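Local coordinates for protein putative aminomethyltransferase (Leptospirillum rubarum, PDB 3TTG) that is a putative aminomethyltransferase of the glycine cleavage T-protein family and probably binds folate, though its own reaction is not established, at residues F36-P41 with K202-F207; I138-P143 with S147-L152; S151-N156 with L165-Y170; S160-L165 with Y170-P175; G185-L190 with K228-F233. All blocks are in the same frame, centred on the assembly; numbering follows the deposited sequence. Where two conformers were deposited one is given.

Contact 1 of 5, residues F36-P41 with K202-F207; sequences FGLFYP and KSLEDF
Phe-36 brings CZ to the edge of the Phe-207 ring, 3.7 Å from its CD2 and near its plane. The ring planes are inclined at 47°, an oblique pair. Beside them Leu-38 sends CD2 to CB of Leu-204 at 3.9 Å, while its CD1 touches Leu-204 CD1. Tyr-40 brings its OH against CB and CD1 of the same leucine, a hydroxyl that this contact buries and that finds no polar partner in the model. Phe-36 takes the crowded rotamer, CG between backbone N and carbonyl carbon (chi1 71°), which aims its ring at the helix. An alanine here would remove that ring, and the edge of Phe-207 would probably lose its cover and be freer to turn. Farther out, Thr-208 touches Phe-36 and Leu-38, and Val-148 and Ser-151 touch Phe-207. Branched and aromatic carbons suit this largely buried seam, where helix 197-211 packs on one face of the mixed sheet of the domain that, by family, binds folate.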
# COMPACT_ATOMS: atom_id res chain seq x y z
N PHE A 36 11.79 -14.28 -4.94
CA PHE A 36 11.59 -12.84 -4.95
C PHE A 36 11.15 -12.41 -6.32
O PHE A 36 11.39 -13.12 -7.31
CB PHE A 36 12.84 -12.02 -4.49
CG PHE A 36 13.99 -12.03 -5.47
CD1 PHE A 36 14.10 -11.06 -6.46
CD2 PHE A 36 14.94 -13.04 -5.44
CE1 PHE A 36 15.14 -11.10 -7.38
CE2 PHE A 36 15.96 -13.08 -6.38
CZ PHE A 36 16.07 -12.09 -7.32
N GLY A 37 10.49 -11.27 -6.34
CA GLY A 37 10.00 -10.64 -7.54
C GLY A 37 10.57 -9.26 -7.61
O GLY A 37 10.71 -8.58 -6.60
N LEU A 38 10.84 -8.83 -8.82
CA LEU A 38 11.38 -7.51 -9.16
C LEU A 38 10.38 -6.80 -10.06
O LEU A 38 9.86 -7.41 -11.00
CB LEU A 38 12.72 -7.78 -9.87
CG LEU A 38 13.47 -6.65 -10.46
CD1 LEU A 38 13.82 -5.62 -9.43
CD2 LEU A 38 14.70 -7.15 -11.09
N PHE A 39 10.09 -5.50 -9.76
CA PHE A 39 9.13 -4.71 -10.52
C PHE A 39 9.63 -3.30 -10.74
O PHE A 39 10.03 -2.64 -9.78
CB PHE A 39 7.77 -4.69 -9.78
CG PHE A 39 6.72 -3.85 -10.47
CD1 PHE A 39 6.25 -4.21 -11.74
CD2 PHE A 39 6.18 -2.73 -9.86
CE1 PHE A 39 5.28 -3.45 -12.37
CE2 PHE A 39 5.20 -1.97 -10.49
CZ PHE A 39 4.77 -2.31 -11.75
N TYR A 40 9.50 -2.79 -11.98
CA TYR A 40 9.88 -1.42 -12.33
C TYR A 40 8.63 -0.60 -12.60
O TYR A 40 8.07 -0.69 -13.68
CB TYR A 40 10.80 -1.40 -13.54
CG TYR A 40 12.14 -2.02 -13.26
CD1 TYR A 40 13.21 -1.26 -12.82
CD2 TYR A 40 12.36 -3.37 -13.48
CE1 TYR A 40 14.47 -1.82 -12.61
CE2 TYR A 40 13.61 -3.95 -13.28
CZ TYR A 40 14.65 -3.18 -12.82
OH TYR A 40 15.86 -3.78 -12.56
N PRO A 41 8.10 0.14 -11.63
CA PRO A 41 6.85 0.89 -11.89
C PRO A 41 7.01 1.95 -12.96
O PRO A 41 8.06 2.59 -13.06
CB PRO A 41 6.52 1.54 -10.53
CG PRO A 41 7.74 1.53 -9.81
CD PRO A 41 8.60 0.41 -10.26
N LYS A 202 21.02 -3.48 -14.47
CA LYS A 202 21.93 -4.52 -15.01
C LYS A 202 22.36 -5.46 -13.87
O LYS A 202 22.24 -6.69 -14.00
CB LYS A 202 23.16 -3.85 -15.68
CG LYS A 202 24.21 -4.83 -16.24
CD LYS A 202 23.75 -5.50 -17.52
CE LYS A 202 24.85 -6.34 -18.16
NZ LYS A 202 25.20 -7.54 -17.35
N SER A 203 22.75 -4.88 -12.72
CA SER A 203 23.08 -5.67 -11.53
C SER A 203 21.89 -6.54 -11.10
O SER A 203 22.06 -7.74 -10.92
CB SER A 203 23.51 -4.79 -10.37
OG SER A 203 24.83 -4.31 -10.63
N LEU A 204 20.67 -5.96 -11.01
CA LEU A 204 19.50 -6.75 -10.65
C LEU A 204 19.14 -7.82 -11.67
O LEU A 204 18.72 -8.88 -11.23
CB LEU A 204 18.31 -5.83 -10.41
CG LEU A 204 18.43 -5.06 -9.10
CD1 LEU A 204 17.47 -3.94 -9.05
CD2 LEU A 204 18.25 -5.99 -7.88
N GLU A 205 19.32 -7.59 -12.99
CA GLU A 205 19.02 -8.60 -14.02
C GLU A 205 19.93 -9.82 -13.85
O GLU A 205 19.47 -10.96 -13.97
CB GLU A 205 19.19 -8.02 -15.45
CG GLU A 205 18.07 -7.09 -15.89
CD GLU A 205 18.38 -6.18 -17.07
OE1 GLU A 205 19.44 -6.37 -17.72
OE2 GLU A 205 17.56 -5.28 -17.35
N ASP A 206 21.21 -9.58 -13.54
CA ASP A 206 22.19 -10.65 -13.27
C ASP A 206 21.77 -11.44 -12.03
O ASP A 206 21.69 -12.66 -12.07
CB ASP A 206 23.61 -10.08 -13.05
CG ASP A 206 24.24 -9.35 -14.24
OD1 ASP A 206 23.76 -9.55 -15.38
OD2 ASP A 206 25.23 -8.60 -14.03
N PHE A 207 21.46 -10.73 -10.94
CA PHE A 207 21.05 -11.36 -9.69
C PHE A 207 19.79 -12.19 -9.88
O PHE A 207 19.72 -13.30 -9.38
CB PHE A 207 20.83 -10.33 -8.58
CG PHE A 207 20.84 -10.96 -7.22
CD1 PHE A 207 22.03 -11.16 -6.53
CD2 PHE A 207 19.67 -11.43 -6.65
CE1 PHE A 207 22.04 -11.77 -5.28
CE2 PHE A 207 19.68 -12.04 -5.39
CZ PHE A 207 20.86 -12.18 -4.71

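Contact 2 of 5, residues I138-P143 with S147-L152; sequences IRLVGP and SVLLSL
Leu-140 reaches from its strand into the angle between Val-148 and Leu-149, and all the contact across the two segments is apolar. Its CD1 does most of the work, standing 3.7 Å from CD2 of Leu-149 and 3.8 Å from CG1 of Val-148. The second branch, CD2, also touches Val-148 CG1, at 4.0 Å, so one valine methyl is met by both leucine methyls. Leu-149 and Leu-140 run antiparallel alongside each other; although the CB of Leu-149 does not point at the strand, its CD2 end comes in. In Val-148, CG1 stands anti to the backbone N (chi1 175°), the setting that presents this methyl to Leu-140.

No hydrogen bond crosses between the segments; each is bonded within itself or to neighbours. Leu-140 is bonded through its main chain to Ala-188, while Leu-152 N bonds to Val-148 O within the helix. Between strand and helix the chain turns at Gly-142, whose backbone angles would press a CB against the preceding carbonyl oxygen; Gly-142 O is then bonded by Thr-145 OG1 at the start of helix 145-152.

Leu-190 and Leu-38 touch Leu-140 from the neighbouring strands. Helix 145-152, directly following strand 135-141, thus packs on the mixed sheet of the probable folate-binding domain, held by shape and exclusion of water, a role that branched aliphatic side chains serve well.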
# COMPACT_ATOMS: atom_id res chain seq x y z
N ILE A 138 12.57 1.10 -8.04
CA ILE A 138 12.64 -0.34 -8.34
C ILE A 138 12.05 -0.99 -7.15
O ILE A 138 12.47 -0.67 -6.03
CB ILE A 138 14.07 -0.89 -8.61
CG1 ILE A 138 14.85 -0.05 -9.61
CG2 ILE A 138 14.02 -2.37 -8.98
CD1 ILE A 138 16.35 -0.47 -9.83
N ARG A 139 11.13 -1.93 -7.34
CA ARG A 139 10.53 -2.63 -6.21
C ARG A 139 10.91 -4.08 -6.14
O ARG A 139 10.97 -4.79 -7.17
CB ARG A 139 9.03 -2.53 -6.25
CG ARG A 139 8.59 -1.11 -6.12
CD ARG A 139 7.13 -0.98 -5.98
NE ARG A 139 6.76 0.44 -6.10
CZ ARG A 139 5.58 0.90 -6.54
NH1 ARG A 139 4.59 0.06 -6.80
NH2 ARG A 139 5.39 2.20 -6.71
N LEU A 140 11.09 -4.55 -4.87
CA LEU A 140 11.40 -5.93 -4.59
C LEU A 140 10.31 -6.51 -3.71
O LEU A 140 9.87 -5.81 -2.80
CB LEU A 140 12.75 -6.05 -3.86
CG LEU A 140 14.03 -5.81 -4.68
CD1 LEU A 140 15.23 -5.73 -3.71
CD2 LEU A 140 14.23 -6.87 -5.72
N VAL A 141 9.86 -7.76 -3.97
CA VAL A 141 8.90 -8.43 -3.10
C VAL A 141 9.35 -9.86 -2.84
O VAL A 141 9.98 -10.45 -3.69
CB VAL A 141 7.45 -8.41 -3.66
CG1 VAL A 141 6.91 -6.99 -3.83
CG2 VAL A 141 7.33 -9.18 -4.97
N GLY A 142 8.95 -10.43 -1.70
CA GLY A 142 9.20 -11.83 -1.41
C GLY A 142 10.26 -12.14 -0.41
O GLY A 142 11.01 -11.26 0.02
N PRO A 143 10.32 -13.44 -0.02
CA PRO A 143 11.16 -13.86 1.11
C PRO A 143 12.65 -13.61 0.99
O PRO A 143 13.31 -13.49 2.03
CB PRO A 143 10.88 -15.37 1.24
CG PRO A 143 10.16 -15.77 0.04
CD PRO A 143 9.46 -14.56 -0.48
N SER A 147 18.19 -10.53 0.96
CA SER A 147 19.40 -11.09 0.33
C SER A 147 19.76 -10.34 -0.94
O SER A 147 20.94 -10.14 -1.22
CB SER A 147 19.25 -12.59 0.04
OG SER A 147 18.62 -12.86 -1.21
N VAL A 148 18.75 -9.88 -1.70
CA VAL A 148 19.00 -9.12 -2.93
C VAL A 148 19.58 -7.77 -2.54
O VAL A 148 20.53 -7.32 -3.17
CB VAL A 148 17.71 -8.95 -3.78
CG1 VAL A 148 17.97 -8.06 -5.00
CG2 VAL A 148 17.12 -10.30 -4.20
N LEU A 149 19.04 -7.12 -1.47
CA LEU A 149 19.57 -5.81 -1.04
C LEU A 149 21.02 -5.95 -0.54
O LEU A 149 21.89 -5.17 -0.93
CB LEU A 149 18.69 -5.22 0.07
CG LEU A 149 17.29 -4.86 -0.37
CD1 LEU A 149 16.45 -4.53 0.79
CD2 LEU A 149 17.32 -3.77 -1.41
N LEU A 150 21.27 -6.98 0.28
CA LEU A 150 22.61 -7.28 0.81
C LEU A 150 23.63 -7.53 -0.28
O LEU A 150 24.80 -7.32 -0.05
CB LEU A 150 22.60 -8.48 1.75
CG LEU A 150 21.92 -8.26 3.08
CD1 LEU A 150 21.63 -9.56 3.74
CD2 LEU A 150 22.77 -7.37 3.99
N SER A 151 23.19 -8.00 -1.45
CA SER A 151 24.07 -8.22 -2.58
C SER A 151 24.41 -6.90 -3.25
O SER A 151 25.58 -6.66 -3.51
CB SER A 151 23.43 -9.17 -3.59
OG SER A 151 24.36 -9.52 -4.60
N LEU A 152 23.42 -6.04 -3.52
CA LEU A 152 23.72 -4.75 -4.15
C LEU A 152 24.44 -3.76 -3.23
O LEU A 152 25.20 -2.93 -3.72
CB LEU A 152 22.44 -4.04 -4.62
CG LEU A 152 21.64 -4.59 -5.79
CD1 LEU A 152 20.30 -3.83 -5.89
CD2 LEU A 152 22.38 -4.43 -7.11

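Contact 3 of 5, residues S151-N156 with L165-Y170; sequences SLFDNN and LKNGGY
Phe-153 is the first residue to leave helical geometry after helix 145-152, and its CA lies 7.8 Å from that of Leu-165, where a type I beta turn from Leu-165 to Gly-168 begins. Leu-165 lays CD2 over one face of the Phe-153 ring, a CH-pi contact 3.8 Å from the centroid and 14° off the normal. Its CD1 reaches CE1 and CZ at the far end of the ring. Leu-152 CB lies over the centre of the opposite face, so the ring is held between the two leucines. The turn links strands 161-164 and 170-173 in a beta hairpin, and Gly-168 and Gly-169 adopt backbone angles that a side chain would strain. A serine in place of Phe-153 would probably leave the methyls of Leu-165 without their aromatic face and open a gap between the helix end and the hairpin turn. Toward solvent, the long, flexible chain of Lys-166 bends at chi3 (61°) and reaches across to make a hydrogen-bonded salt bridge from NZ to OD2 of Asp-154 at 3.2 Å, nearly in line with that C-O bond.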
# COMPACT_ATOMS: atom_id res chain seq x y z
N SER A 151 23.19 -8.00 -1.45
CA SER A 151 24.07 -8.22 -2.58
C SER A 151 24.41 -6.90 -3.25
O SER A 151 25.58 -6.66 -3.51
CB SER A 151 23.43 -9.17 -3.59
OG SER A 151 24.36 -9.52 -4.60
N LEU A 152 23.42 -6.04 -3.52
CA LEU A 152 23.72 -4.75 -4.15
C LEU A 152 24.44 -3.76 -3.23
O LEU A 152 25.20 -2.93 -3.72
CB LEU A 152 22.44 -4.04 -4.62
CG LEU A 152 21.64 -4.59 -5.79
CD1 LEU A 152 20.30 -3.83 -5.89
CD2 LEU A 152 22.38 -4.43 -7.11
N PHE A 153 24.09 -3.76 -1.92
CA PHE A 153 24.53 -2.73 -0.98
C PHE A 153 25.15 -3.29 0.28
O PHE A 153 24.96 -4.45 0.62
CB PHE A 153 23.32 -1.85 -0.60
CG PHE A 153 22.45 -1.44 -1.77
CD1 PHE A 153 22.91 -0.56 -2.74
CD2 PHE A 153 21.17 -1.96 -1.92
CE1 PHE A 153 22.11 -0.18 -3.81
CE2 PHE A 153 20.37 -1.60 -3.01
CZ PHE A 153 20.85 -0.70 -3.95
N ASP A 154 25.83 -2.42 1.02
CA ASP A 154 26.54 -2.78 2.25
C ASP A 154 25.68 -2.49 3.50
O ASP A 154 24.61 -1.89 3.41
CB ASP A 154 27.89 -2.02 2.35
CG ASP A 154 28.67 -1.88 1.04
OD1 ASP A 154 28.51 -2.75 0.16
OD2 ASP A 154 29.43 -0.90 0.91
N ASN A 155 26.20 -2.92 4.66
CA ASN A 155 25.66 -2.78 6.02
C ASN A 155 24.49 -3.80 6.26
O ASN A 155 24.77 -5.00 6.17
CB ASN A 155 25.28 -1.32 6.37
CG ASN A 155 26.49 -0.40 6.44
OD1 ASN A 155 27.23 -0.40 7.44
ND2 ASN A 155 26.75 0.37 5.39
N ASN A 156 23.24 -3.38 6.61
CA ASN A 156 22.22 -4.37 6.99
C ASN A 156 20.79 -3.82 6.91
O ASN A 156 20.58 -2.60 6.87
CB ASN A 156 22.49 -4.91 8.41
CG ASN A 156 22.66 -3.83 9.47
OD1 ASN A 156 23.27 -2.78 9.24
ND2 ASN A 156 22.15 -4.09 10.67
N LEU A 165 21.24 5.41 0.87
CA LEU A 165 22.30 4.61 0.27
C LEU A 165 23.58 5.50 0.20
O LEU A 165 23.48 6.73 0.07
CB LEU A 165 21.87 4.09 -1.12
CG LEU A 165 20.70 3.14 -1.12
CD1 LEU A 165 20.17 2.90 -2.52
CD2 LEU A 165 21.07 1.83 -0.45
N LYS A 166 24.75 4.90 0.33
CA LYS A 166 26.00 5.70 0.37
C LYS A 166 26.23 6.48 -0.94
O LYS A 166 26.74 7.61 -0.94
CB LYS A 166 27.23 4.84 0.75
CG LYS A 166 27.58 3.69 -0.17
CD LYS A 166 29.00 3.14 0.14
CE LYS A 166 29.18 2.60 1.55
NZ LYS A 166 30.51 1.96 1.73
N ASN A 167 25.78 5.89 -2.03
CA ASN A 167 25.83 6.46 -3.38
C ASN A 167 24.73 7.52 -3.66
O ASN A 167 24.75 8.14 -4.72
CB ASN A 167 25.68 5.30 -4.40
CG ASN A 167 24.52 4.35 -4.09
OD1 ASN A 167 24.72 3.35 -3.35
ND2 ASN A 167 23.28 4.71 -4.53
N GLY A 168 23.80 7.72 -2.74
CA GLY A 168 22.67 8.62 -2.94
C GLY A 168 21.46 7.73 -3.16
O GLY A 168 21.59 6.57 -3.56
N GLY A 169 20.31 8.24 -2.91
CA GLY A 169 19.12 7.41 -3.04
C GLY A 169 18.72 6.76 -1.73
O GLY A 169 19.38 6.95 -0.70
N TYR A 170 17.62 6.04 -1.73
CA TYR A 170 17.03 5.57 -0.48
C TYR A 170 16.44 4.19 -0.60
O TYR A 170 15.98 3.80 -1.68
CB TYR A 170 15.88 6.53 -0.03
CG TYR A 170 16.27 7.98 0.13
CD1 TYR A 170 16.77 8.45 1.34
CD2 TYR A 170 16.27 8.84 -0.96
CE1 TYR A 170 17.21 9.77 1.47
CE2 TYR A 170 16.72 10.16 -0.84
CZ TYR A 170 17.21 10.61 0.38
OH TYR A 170 17.68 11.90 0.53

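Contact 4 of 5, residues S160-L165 with Y170-P175; sequences SSFRML and YVLIHP
Phe-162 holds CG anti to its backbone N (chi1 -177°) and Tyr-170 holds CG anti to its carbonyl carbon (chi1 -56°), which brings the two rings together on one face of the sheet. They are almost parallel, 7° between planes, but displaced, centroids 5.3 Å apart, with little overlap. The packing is tightest where Phe-162 CZ comes within 3.2 Å of Tyr-170 CD1. Leu-172 points the same way as Phe-162 and sets CD1 in the plane of that ring, at its edge, 3.7 Å from CE1. On the other side of Tyr-170, selenomethionine Met-164 runs its extended chain past the ring, CG at 3.7 Å from CE1 and SE 5.0 Å from the centroid, an oblique Met-aromatic contact.

Beneath these groups the strands form an antiparallel beta hairpin. Arg-163 pairs with Val-171 through two bonds, N to O at 2.9 Å and the return from Val-171 N to Arg-163 O at 2.8 Å. Ser-161 pairs with Ile-173 likewise; the bond from Ile-173 N to Ser-161 O is nearly straight. Here Ser-160 and Ser-161 both face Ile-173, a G1 beta bulge.

The opposite face bears Val-171, whose CG2 is met by Leu-165 CD2 at 3.5 Å. Ser-161 OG rests against Ile-173 CG1 but bonds to Ser-158 O, so this small hydroxyl is satisfied in a buried place. Phe-96 and Phe-103 pack on the aromatic face from the second sheet.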
# COMPACT_ATOMS: atom_id res chain seq x y z
N SER A 160 10.32 -2.28 8.34
CA SER A 160 10.01 -0.93 8.83
C SER A 160 11.27 -0.04 8.89
O SER A 160 11.51 0.60 9.91
CB SER A 160 9.37 -0.98 10.22
OG SER A 160 8.26 -1.85 10.26
N SER A 161 12.07 0.00 7.82
CA SER A 161 13.29 0.80 7.85
C SER A 161 13.37 1.72 6.69
O SER A 161 12.78 1.48 5.62
CB SER A 161 14.56 -0.06 7.92
OG SER A 161 14.72 -0.84 6.75
N PHE A 162 14.10 2.80 6.90
CA PHE A 162 14.34 3.88 5.93
C PHE A 162 15.81 4.18 5.94
O PHE A 162 16.32 4.63 6.98
CB PHE A 162 13.56 5.16 6.29
CG PHE A 162 13.74 6.25 5.25
CD1 PHE A 162 13.38 6.04 3.94
CD2 PHE A 162 14.43 7.42 5.57
CE1 PHE A 162 13.61 7.00 2.98
CE2 PHE A 162 14.64 8.40 4.60
CZ PHE A 162 14.21 8.18 3.32
N ARG A 163 16.49 3.91 4.84
CA ARG A 163 17.95 4.09 4.79
C ARG A 163 18.37 4.95 3.61
O ARG A 163 17.79 4.79 2.54
CB ARG A 163 18.64 2.73 4.64
CG ARG A 163 18.02 1.49 5.33
CD ARG A 163 18.69 1.09 6.64
NE ARG A 163 20.11 0.75 6.44
CZ ARG A 163 20.97 0.43 7.40
NH1 ARG A 163 22.24 0.16 7.11
NH2 ARG A 163 20.57 0.36 8.67
N MSE A 164 19.41 5.79 3.79
CA MSE A 164 20.00 6.50 2.65
C MSE A 164 21.15 5.64 2.17
O MSE A 164 21.85 5.05 2.99
CB MSE A 164 20.46 7.91 3.00
CG MSE A 164 20.76 8.75 1.75
SE MSE A 164 21.24 10.57 2.17
CE MSE A 164 21.66 11.12 0.36
N LEU A 165 21.24 5.41 0.87
CA LEU A 165 22.30 4.61 0.27
C LEU A 165 23.58 5.50 0.20
O LEU A 165 23.48 6.73 0.07
CB LEU A 165 21.87 4.09 -1.12
CG LEU A 165 20.70 3.14 -1.12
CD1 LEU A 165 20.17 2.90 -2.52
CD2 LEU A 165 21.07 1.83 -0.45
N TYR A 170 17.62 6.04 -1.73
CA TYR A 170 17.03 5.57 -0.48
C TYR A 170 16.44 4.19 -0.60
O TYR A 170 15.98 3.80 -1.68
CB TYR A 170 15.88 6.53 -0.03
CG TYR A 170 16.27 7.98 0.13
CD1 TYR A 170 16.77 8.45 1.34
CD2 TYR A 170 16.27 8.84 -0.96
CE1 TYR A 170 17.21 9.77 1.47
CE2 TYR A 170 16.72 10.16 -0.84
CZ TYR A 170 17.21 10.61 0.38
OH TYR A 170 17.68 11.90 0.53
N VAL A 171 16.32 3.50 0.52
CA VAL A 171 15.62 2.22 0.53
C VAL A 171 14.57 2.28 1.61
O VAL A 171 14.87 2.61 2.76
CB VAL A 171 16.52 0.98 0.72
CG1 VAL A 171 15.70 -0.30 0.56
CG2 VAL A 171 17.65 0.98 -0.28
N LEU A 172 13.36 1.92 1.25
CA LEU A 172 12.23 1.77 2.14
C LEU A 172 11.96 0.28 2.29
O LEU A 172 11.63 -0.38 1.27
CB LEU A 172 10.95 2.42 1.59
CG LEU A 172 10.83 3.96 1.50
CD1 LEU A 172 11.97 4.57 0.69
CD2 LEU A 172 9.52 4.35 0.84
N ILE A 173 12.01 -0.25 3.51
CA ILE A 173 11.59 -1.63 3.75
C ILE A 173 10.32 -1.51 4.52
O ILE A 173 10.33 -0.99 5.63
CB ILE A 173 12.58 -2.55 4.45
CG1 ILE A 173 13.99 -2.49 3.86
CG2 ILE A 173 12.05 -3.98 4.46
CD1 ILE A 173 14.13 -2.82 2.53
N HIS A 174 9.23 -1.95 3.94
CA HIS A 174 7.93 -1.81 4.59
C HIS A 174 7.86 -2.63 5.88
O HIS A 174 8.51 -3.69 6.01
CB HIS A 174 6.79 -2.32 3.67
CG HIS A 174 6.53 -1.56 2.41
ND1 HIS A 174 5.31 -1.65 1.77
CD2 HIS A 174 7.36 -0.80 1.65
CE1 HIS A 174 5.44 -0.95 0.64
NE2 HIS A 174 6.64 -0.41 0.54
N PRO A 175 6.94 -2.28 6.78
CA PRO A 175 6.62 -3.23 7.87
C PRO A 175 6.08 -4.51 7.28
O PRO A 175 5.42 -4.49 6.22
CB PRO A 175 5.55 -2.51 8.69
CG PRO A 175 5.13 -1.37 7.91
CD PRO A 175 6.07 -1.10 6.81

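Contact 5 of 5, residues G185-L190 with K228-F233; sequences GLQADL and KGIPLF
Ile-230 and Gln-187 reach toward each other and supply most of the buried surface. The CD1 methyl of Ile-230 touches the end of the glutamine, 3.8 Å from OE1 and 4.0 Å from NE2, a van der Waals contact of a methyl with an amide. Gln-187 reaches there because its chain is extended beyond CG (chi2 175°), long enough to span the distance from strand 187-193 to the loop. Ile-230 places CG1 anti to its carbonyl carbon (chi1 -68°), and with chi2 near trans (158°) CD1 reaches toward the strand. Leu-225 of helix 218-227 touches both side chains and so helps to position the pair.

Gly-185 and Lys-228 make the second, looser meeting, with CE of Lys-228 4.3 Å from the backbone N of Gly-185. The positive phi of Gly-185 favours a residue without CB. Beyond this, Lys-228 NZ forms a salt bridge with OXT of Val-355, the C-terminal carboxylate, while Gly-185 N is bonded to OD1 of Asp-183. Gly-229, also at positive phi, closes helix 218-227 in a Schellman motif.

No hydrogen bond or salt bridge joins the two segments. Their meeting is modest packing, while the polar grip falls to outside partners: Val-355 for the lysine and Arg-312 NH2 for Ile-230 O. Both belong, by family, to the C-terminal barrel, so the loop lies where the probable folate-binding part meets it.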
# COMPACT_ATOMS: atom_id res chain seq x y z
N GLY A 185 4.48 -10.34 4.10
CA GLY A 185 5.80 -10.63 3.58
C GLY A 185 6.64 -9.40 3.32
O GLY A 185 6.20 -8.26 3.55
N LEU A 186 7.87 -9.61 2.83
CA LEU A 186 8.78 -8.52 2.59
C LEU A 186 8.46 -7.70 1.33
O LEU A 186 8.14 -8.25 0.26
CB LEU A 186 10.23 -9.02 2.50
CG LEU A 186 10.79 -9.48 3.83
CD1 LEU A 186 11.93 -10.48 3.60
CD2 LEU A 186 11.25 -8.28 4.67
N GLN A 187 8.62 -6.39 1.46
CA GLN A 187 8.49 -5.40 0.35
C GLN A 187 9.51 -4.32 0.50
O GLN A 187 9.59 -3.74 1.58
CB GLN A 187 7.14 -4.75 0.29
CG GLN A 187 5.97 -5.67 0.08
CD GLN A 187 4.69 -4.90 0.16
OE1 GLN A 187 4.08 -4.74 1.24
NE2 GLN A 187 4.22 -4.43 -0.98
N ALA A 188 10.36 -4.12 -0.49
CA ALA A 188 11.32 -3.05 -0.45
C ALA A 188 11.21 -2.18 -1.68
O ALA A 188 11.01 -2.69 -2.80
CB ALA A 188 12.73 -3.60 -0.35
N ASP A 189 11.28 -0.86 -1.48
CA ASP A 189 11.25 0.13 -2.55
C ASP A 189 12.57 0.85 -2.60
O ASP A 189 12.96 1.53 -1.64
CB ASP A 189 10.15 1.12 -2.37
CG ASP A 189 8.78 0.49 -2.14
OD1 ASP A 189 8.49 -0.59 -2.75
OD2 ASP A 189 8.04 1.01 -1.30
N LEU A 190 13.21 0.76 -3.72
CA LEU A 190 14.51 1.37 -3.91
C LEU A 190 14.36 2.62 -4.77
O LEU A 190 13.89 2.50 -5.88
CB LEU A 190 15.46 0.38 -4.62
CG LEU A 190 15.92 -0.87 -3.90
CD1 LEU A 190 14.77 -1.80 -3.54
CD2 LEU A 190 16.88 -1.67 -4.79
N LYS A 228 -1.59 -11.18 -1.59
CA LYS A 228 -1.22 -10.80 -0.20
C LYS A 228 -2.32 -9.98 0.53
O LYS A 228 -2.19 -9.74 1.73
CB LYS A 228 0.09 -10.02 -0.16
CG LYS A 228 1.26 -10.80 -0.78
CD LYS A 228 1.53 -12.20 -0.22
CE LYS A 228 1.84 -12.25 1.24
NZ LYS A 228 2.03 -13.65 1.69
N GLY A 229 -3.41 -9.66 -0.16
CA GLY A 229 -4.55 -8.92 0.39
C GLY A 229 -4.33 -7.44 0.60
O GLY A 229 -5.09 -6.79 1.33
N ILE A 230 -3.31 -6.87 -0.08
CA ILE A 230 -2.86 -5.50 0.17
C ILE A 230 -3.77 -4.47 -0.49
O ILE A 230 -3.84 -4.39 -1.73
CB ILE A 230 -1.37 -5.29 -0.27
CG1 ILE A 230 -0.44 -6.09 0.64
CG2 ILE A 230 -0.94 -3.83 -0.24
CD1 ILE A 230 0.92 -6.40 0.01
N PRO A 231 -4.43 -3.61 0.33
CA PRO A 231 -5.26 -2.54 -0.25
C PRO A 231 -4.38 -1.41 -0.77
O PRO A 231 -3.31 -1.20 -0.24
CB PRO A 231 -6.13 -2.08 0.91
CG PRO A 231 -5.48 -2.56 2.14
CD PRO A 231 -4.44 -3.58 1.80
N LEU A 232 -4.76 -0.79 -1.86
CA LEU A 232 -3.96 0.25 -2.52
C LEU A 232 -4.78 1.53 -2.76
O LEU A 232 -5.99 1.48 -2.94
CB LEU A 232 -3.46 -0.26 -3.90
CG LEU A 232 -2.51 -1.50 -3.93
CD1 LEU A 232 -2.33 -2.01 -5.35
CD2 LEU A 232 -1.21 -1.19 -3.31
N PHE A 233 -4.09 2.65 -2.82
CA PHE A 233 -4.67 3.90 -3.31
C PHE A 233 -4.62 3.78 -4.85
O PHE A 233 -3.61 3.29 -5.36
CB PHE A 233 -3.84 5.10 -2.80
CG PHE A 233 -4.20 6.43 -3.41
CD1 PHE A 233 -4.94 7.36 -2.69
CD2 PHE A 233 -3.77 6.78 -4.68
CE1 PHE A 233 -5.26 8.59 -3.26
CE2 PHE A 233 -4.14 7.99 -5.27
CZ PHE A 233 -4.84 8.90 -4.54

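In the fold
Contacts 1, 2 and 4 are buried, contact 5 is partly so, and contact 3 lies at the surface. Contacts 1, 2, 4 and 5 all reach one mixed sheet, in which strands 161-164, 170-173, 187-193, 135-141 and 37-39 follow side by side. Contacts 1 and 2 set different helices on it by packing without a hydrogen bond across; contact 3 shares Ser-151 and Leu-152 with contact 2, and Leu-165 and Tyr-170 with contact 4. Only contact 4 is a strand pairing, rich in backbone hydrogen bonds, whereas contact 3 adds the one salt bridge that crosses between segments. Contact 5 joins contact 4 through a probable bond from His-174 NE2 to Asp-189 OD2.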